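Long-range contact in Galactose/lactose metabolism regulatory protein GAL80 (PDB 3BTV), which binds the transcriptional activator GAL4 and so blocks expression of the galactose and lactose metabolic genes when no inducing sugar is present: residues G146-I151 with F402-D407. The protein carries 1 engineered substitution. Numbering follows the deposited sequence.
Sequences GVQTII and FPTLMD
Strand 148-151 and residues 402-405, a loop entering helix 405-424 at Leu405, run at 90° to each other, and their nearest CA atoms, those of Ile150 and Thr404, lie 4.1 Å apart. One backbone hydrogen bond joins them: Ile151 N donates a hydrogen bond to Pro403 O at 3.0 Å, the donor standing above the carbonyl plane. The same oxygen also receives a CA-H...O contact from Ile150. Thr149 OG1, set between its own backbone N and carbonyl carbon (chi1 73°), accepts a nearly straight hydrogen bond from Leu405 N at 2.8 Å. This buried strand is the last in the parallel sheet of the Rossmann fold, pairing on its other side with strand 121-125, so the loop crosses the sheet's edge. Thr404 and Asp407 form a capping box at the start of helix 405-424: Thr404 N donates to the anti lone pair of Asp407 OD2, while Thr404 OG1 accepts from Met406 N and also bonds to Val393 O. An alanine in place of Thr149 would remove the hydroxyl acceptor and would probably leave Leu405 N, in the helix's first turn, without its buried partner. Leu405 crosses Thr149 at about a right angle, its CD2 packing 3.6 Å from Thr149 CB, and both touch Ala142 of helix 132-143. On the other flank Thr149 O lies at the edge of the Phe402 ring, in its plane, and Phe402 CE2 approaches Ile150 CG1 to 3.3 Å. Ile375 of helix 363-380 touches both the Phe402 and the Ile150 side chains. Farther along, Ile151 CG2 rests 3.6 Å from Pro403 CB.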
loop_
_atom_site.group_PDB
_atom_site.type_symbol
_atom_site.label_atom_id
_atom_site.label_comp_id
_atom_site.label_asym_id
_atom_site.label_seq_id
_atom_site.Cartn_x
_atom_site.Cartn_y
_atom_site.Cartn_z
ATOM N N GLY B 146 37.453 14.881 -10.784
ATOM C CA GLY B 146 37.210 16.302 -10.615
ATOM C C GLY B 146 36.079 16.891 -11.440
ATOM O O GLY B 146 35.678 18.032 -11.211
ATOM N N VAL B 147 35.560 16.127 -12.400
ATOM C CA VAL B 147 34.498 16.623 -13.279
ATOM C C VAL B 147 33.171 16.733 -12.552
ATOM O O VAL B 147 32.904 15.995 -11.601
ATOM C CB VAL B 147 34.302 15.718 -14.512
ATOM C CG1 VAL B 147 35.536 15.782 -15.422
ATOM C CG2 VAL B 147 34.031 14.282 -14.075
ATOM N N GLN B 148 32.339 17.669 -12.994
ATOM C CA GLN B 148 30.976 17.738 -12.495
ATOM C C GLN B 148 30.180 16.631 -13.161
ATOM O O GLN B 148 30.282 16.430 -14.376
ATOM C CB GLN B 148 30.338 19.088 -12.803
ATOM C CG GLN B 148 28.861 19.141 -12.464
ATOM C CD GLN B 148 28.608 19.126 -10.973
ATOM O OE1 GLN B 148 28.024 18.183 -10.432
ATOM N NE2 GLN B 148 29.052 20.176 -10.296
ATOM N N THR B 149 29.391 15.914 -12.368
ATOM C CA THR B 149 28.634 14.789 -12.894
ATOM C C THR B 149 27.135 15.069 -12.938
ATOM O O THR B 149 26.603 15.839 -12.136
ATOM C CB THR B 149 28.881 13.499 -12.082
ATOM O OG1 THR B 149 28.225 13.593 -10.814
ATOM C CG2 THR B 149 30.378 13.263 -11.868
ATOM N N ILE B 150 26.464 14.437 -13.894
ATOM C CA ILE B 150 25.013 14.505 -14.001
ATOM C C ILE B 150 24.462 13.088 -14.135
ATOM O O ILE B 150 25.029 12.268 -14.859
ATOM C CB ILE B 150 24.577 15.341 -15.226
ATOM C CG1 ILE B 150 25.283 16.700 -15.245
ATOM C CG2 ILE B 150 23.057 15.535 -15.257
ATOM C CD1 ILE B 150 26.310 16.880 -16.384
ATOM N N ILE B 151 23.377 12.791 -13.426
ATOM C CA ILE B 151 22.662 11.536 -13.632
ATOM C C ILE B 151 21.309 11.860 -14.260
ATOM O O ILE B 151 20.671 12.842 -13.885
ATOM C CB ILE B 151 22.449 10.744 -12.308
ATOM C CG1 ILE B 151 21.881 9.345 -12.585
ATOM C CG2 ILE B 151 21.525 11.491 -11.354
ATOM C CD1 ILE B 151 22.929 8.361 -13.162
ATOM N N PHE B 402 20.811 20.268 -10.907
ATOM C CA PHE B 402 20.423 19.031 -11.549
ATOM C C PHE B 402 21.074 17.929 -10.734
ATOM O O PHE B 402 22.091 18.171 -10.073
ATOM C CB PHE B 402 20.964 19.006 -12.975
ATOM C CG PHE B 402 22.405 19.423 -13.076
ATOM C CD1 PHE B 402 22.740 20.711 -13.461
ATOM C CD2 PHE B 402 23.427 18.535 -12.763
ATOM C CE1 PHE B 402 24.067 21.097 -13.547
ATOM C CE2 PHE B 402 24.751 18.917 -12.851
ATOM C CZ PHE B 402 25.070 20.198 -13.246
ATOM N N PRO B 403 20.499 16.719 -10.779
ATOM C CA PRO B 403 21.003 15.612 -9.965
ATOM C C PRO B 403 22.329 15.119 -10.517
ATOM O O PRO B 403 22.551 15.134 -11.728
ATOM C CB PRO B 403 19.940 14.516 -10.142
ATOM C CG PRO B 403 19.014 14.993 -11.205
ATOM C CD PRO B 403 19.502 16.272 -11.765
ATOM N N THR B 404 23.193 14.668 -9.618
ATOM C CA THR B 404 24.535 14.259 -9.972
ATOM C C THR B 404 24.714 12.784 -9.669
ATOM O O THR B 404 23.801 12.119 -9.187
ATOM C CB THR B 404 25.556 15.021 -9.121
ATOM O OG1 THR B 404 25.488 14.543 -7.770
ATOM C CG2 THR B 404 25.244 16.502 -9.134
ATOM N N LEU B 405 25.914 12.277 -9.924
ATOM C CA LEU B 405 26.233 10.896 -9.590
ATOM C C LEU B 405 26.117 10.610 -8.083
ATOM O O LEU B 405 25.928 9.462 -7.678
ATOM C CB LEU B 405 27.623 10.528 -10.118
ATOM C CG LEU B 405 27.656 9.767 -11.449
ATOM C CD1 LEU B 405 26.559 10.222 -12.418
ATOM C CD2 LEU B 405 29.030 9.875 -12.091
ATOM N N MET B 406 26.221 11.644 -7.252
ATOM C CA MET B 406 26.010 11.441 -5.824
ATOM C C MET B 406 24.536 11.157 -5.528
ATOM O O MET B 406 24.206 10.314 -4.696
ATOM C CB MET B 406 26.466 12.650 -5.018
ATOM C CG MET B 406 26.151 12.497 -3.538
ATOM S SD MET B 406 26.886 10.986 -2.871
ATOM C CE MET B 406 28.586 11.446 -2.742
ATOM N N ASP B 407 23.650 11.879 -6.199
ATOM C CA ASP B 407 22.224 11.597 -6.090
ATOM C C ASP B 407 21.955 10.176 -6.579
ATOM O O ASP B 407 21.173 9.444 -5.988
ATOM C CB ASP B 407 21.412 12.620 -6.884
ATOM C CG ASP B 407 21.533 14.028 -6.314
ATOM O OD1 ASP B 407 21.082 14.253 -5.172
ATOM O OD2 ASP B 407 22.085 14.913 -7.008
#